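PDB 4RY8: periplasmic binding protein from Thermotoga lettingae TMO, which binds 5-methylthioribose as the solute-binding component of a probable sugar transporter. Local coordinates for residues Thr62-Glu65 with Asn66-Gln70. Residues are numbered along the deposited sequence; the frame is centred on the assembly and turned at random.
Sequences TMIE and NFITQ
Ile-64 sets its CG2 methyl 4.0 Å from CD1 of Ile-68, one turn further along helix 57-69, the two side chains crossing at a slant. Two branched aliphatics suit this side of the helix, which packs on helix 82-94: Ile-64 touches Leu-85 and Ile-68 touches Ala-92. On Phe-67, CG lies beside the backbone N (chi1 -71°), which brings ring atom CD2 to 3.2 Å from Met-63 O, while Phe-67 N hydrogen-bonds to that same oxygen at 3.1 Å. The ring packs on Ala-19 and Val-21 of strand 17-22 and on Leu-49 and Ala-51 of strand 47-52, tying the helix to the parallel sheet of its lobe. An alanine in place of Phe-67 would probably open a gap against these strands and lose much of the helix's packing on them. The exposed side is polar. Thr-69 grips Glu-65 O twice, through N at 3.0 Å in a straight bond (179°) and through OG1 at 3.1 Å, the donors arriving from opposite faces of the carbonyl plane. Threonine fits here because its hydroxyl can turn back onto the helix backbone. Helix 57-69 is thus amphipathic, its apolar side fastened to the Rossmann-like core and its polar residues on the solvent side, where the Thr-69 hydroxyl is spent on the backbone.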
ATOM      1  N   THR C  62     -12.898 -29.146  16.839  1.00 28.68           N
ATOM      2  CA  THR C  62     -12.908 -30.630  16.776  1.00 30.02           C
ATOM      3  C   THR C  62     -12.124 -31.184  15.576  1.00 31.37           C
ATOM      4  O   THR C  62     -11.474 -32.221  15.672  1.00 30.69           O
ATOM      5  CB  THR C  62     -14.345 -31.232  16.708  1.00 35.18           C
ATOM      6  OG1 THR C  62     -14.837 -31.199  15.358  1.00 34.96           O
ATOM      7  CG2 THR C  62     -15.305 -30.490  17.582  1.00 32.16           C
ATOM      8  N   MET C  63     -12.194 -30.510  14.435  1.00 30.43           N
ATOM      9  CA  MET C  63     -11.421 -30.964  13.269  1.00 33.85           C
ATOM     10  C   MET C  63      -9.917 -30.866  13.538  1.00 32.58           C
ATOM     11  O   MET C  63      -9.149 -31.753  13.158  1.00 36.81           O
ATOM     12  CB  MET C  63     -11.812 -30.183  12.004  1.00 30.95           C
ATOM     13  CG  MET C  63     -13.227 -30.458  11.524  1.00 39.57           C
ATOM     14  SD  MET C  63     -13.934 -29.344  10.303  1.00 25.97           S
ATOM     15  CE  MET C  63     -15.332 -30.333   9.784  1.00 41.00           C
ATOM     16  N   ILE C  64      -9.492 -29.791  14.192  1.00 32.06           N
ATOM     17  CA  ILE C  64      -8.070 -29.589  14.437  1.00 32.63           C
ATOM     18  C   ILE C  64      -7.609 -30.658  15.406  1.00 29.17           C
ATOM     19  O   ILE C  64      -6.621 -31.339  15.193  1.00 30.04           O
ATOM     20  CB  ILE C  64      -7.774 -28.163  14.964  1.00 32.00           C
ATOM     21  CG1 ILE C  64      -7.946 -27.152  13.822  1.00 28.39           C
ATOM     22  CG2 ILE C  64      -6.360 -28.086  15.548  1.00 32.21           C
ATOM     23  CD1 ILE C  64      -8.084 -25.724  14.277  1.00 29.26           C
ATOM     24  N   GLU C  65      -8.379 -30.816  16.463  1.00 31.15           N
ATOM     25  CA  GLU C  65      -8.197 -31.872  17.439  1.00 39.42           C
ATOM     26  C   GLU C  65      -8.148 -33.278  16.810  1.00 35.66           C
ATOM     27  O   GLU C  65      -7.298 -34.083  17.198  1.00 33.40           O
ATOM     28  CB  GLU C  65      -9.283 -31.696  18.513  1.00 39.92           C
ATOM     29  CG  GLU C  65      -9.760 -32.890  19.287  1.00 44.34           C
ATOM     30  CD  GLU C  65     -11.082 -32.561  19.982  1.00110.83           C
ATOM     31  OE1 GLU C  65     -11.889 -33.487  20.190  1.00 66.41           O
ATOM     32  OE2 GLU C  65     -11.336 -31.367  20.291  1.00 64.56           O
ATOM     33  N   ASN C  66      -9.006 -33.576  15.833  1.00 33.08           N
ATOM     34  CA  ASN C  66      -8.931 -34.901  15.177  1.00 34.88           C
ATOM     35  C   ASN C  66      -7.560 -35.041  14.545  1.00 33.59           C
ATOM     36  O   ASN C  66      -6.936 -36.088  14.664  1.00 37.39           O
ATOM     37  CB  ASN C  66     -10.005 -35.095  14.082  1.00 40.93           C
ATOM     38  CG  ASN C  66     -11.424 -35.092  14.638  1.00 52.39           C
ATOM     39  OD1 ASN C  66     -12.402 -34.907  13.902  1.00 42.03           O
ATOM     40  ND2 ASN C  66     -11.541 -35.279  15.948  1.00 49.84           N
ATOM     41  N   PHE C  67      -7.080 -33.984  13.889  1.00 33.11           N
ATOM     42  CA  PHE C  67      -5.778 -34.079  13.222  1.00 35.63           C
ATOM     43  C   PHE C  67      -4.614 -34.175  14.214  1.00 36.11           C
ATOM     44  O   PHE C  67      -3.597 -34.840  13.924  1.00 32.99           O
ATOM     45  CB  PHE C  67      -5.601 -32.961  12.191  1.00 30.52           C
ATOM     46  CG  PHE C  67      -6.478 -33.135  10.984  1.00 31.76           C
ATOM     47  CD1 PHE C  67      -6.445 -34.321  10.256  1.00 35.04           C
ATOM     48  CD2 PHE C  67      -7.359 -32.142  10.589  1.00 36.25           C
ATOM     49  CE1 PHE C  67      -7.252 -34.501   9.153  1.00 35.00           C
ATOM     50  CE2 PHE C  67      -8.173 -32.315   9.486  1.00 30.19           C
ATOM     51  CZ  PHE C  67      -8.124 -33.499   8.776  1.00 36.78           C
ATOM     52  N   ILE C  68      -4.767 -33.547  15.387  1.00 32.71           N
ATOM     53  CA  ILE C  68      -3.764 -33.673  16.462  1.00 39.68           C
ATOM     54  C   ILE C  68      -3.661 -35.130  16.913  1.00 43.70           C
ATOM     55  O   ILE C  68      -2.568 -35.728  16.909  1.00 38.19           O
ATOM     56  CB  ILE C  68      -4.054 -32.737  17.661  1.00 32.71           C
ATOM     57  CG1 ILE C  68      -3.772 -31.294  17.255  1.00 36.87           C
ATOM     58  CG2 ILE C  68      -3.158 -33.092  18.833  1.00 34.78           C
ATOM     59  CD1 ILE C  68      -4.259 -30.222  18.214  1.00 35.98           C
ATOM     60  N   THR C  69      -4.809 -35.706  17.248  1.00 45.08           N
ATOM     61  CA  THR C  69      -4.906 -37.123  17.622  1.00 42.72           C
ATOM     62  C   THR C  69      -4.275 -38.038  16.581  1.00 40.69           C
ATOM     63  O   THR C  69      -3.504 -38.924  16.927  1.00 44.86           O
ATOM     64  CB  THR C  69      -6.367 -37.517  17.814  1.00 41.04           C
ATOM     65  OG1 THR C  69      -6.921 -36.683  18.835  1.00 42.81           O
ATOM     66  CG2 THR C  69      -6.489 -38.992  18.223  1.00 50.27           C
ATOM     67  N   GLN C  70      -4.593 -37.810  15.309  1.00 36.79           N
ATOM     68  CA  GLN C  70      -3.965 -38.573  14.215  1.00 39.79           C
ATOM     69  C   GLN C  70      -2.443 -38.313  14.077  1.00 40.09           C
ATOM     70  O   GLN C  70      -1.766 -38.996  13.286  1.00 41.82           O
ATOM     71  CB  GLN C  70      -4.673 -38.260  12.892  1.00 37.20           C
ATOM     72  CG  GLN C  70      -6.158 -38.652  12.857  1.00 41.48           C
ATOM     73  CD  GLN C  70      -6.854 -38.139  11.608  1.00 45.27           C
ATOM     74  OE1 GLN C  70      -6.230 -38.037  10.546  1.00 49.41           O
ATOM     75  NE2 GLN C  70      -8.144 -37.792  11.724  1.00 43.48           N
TER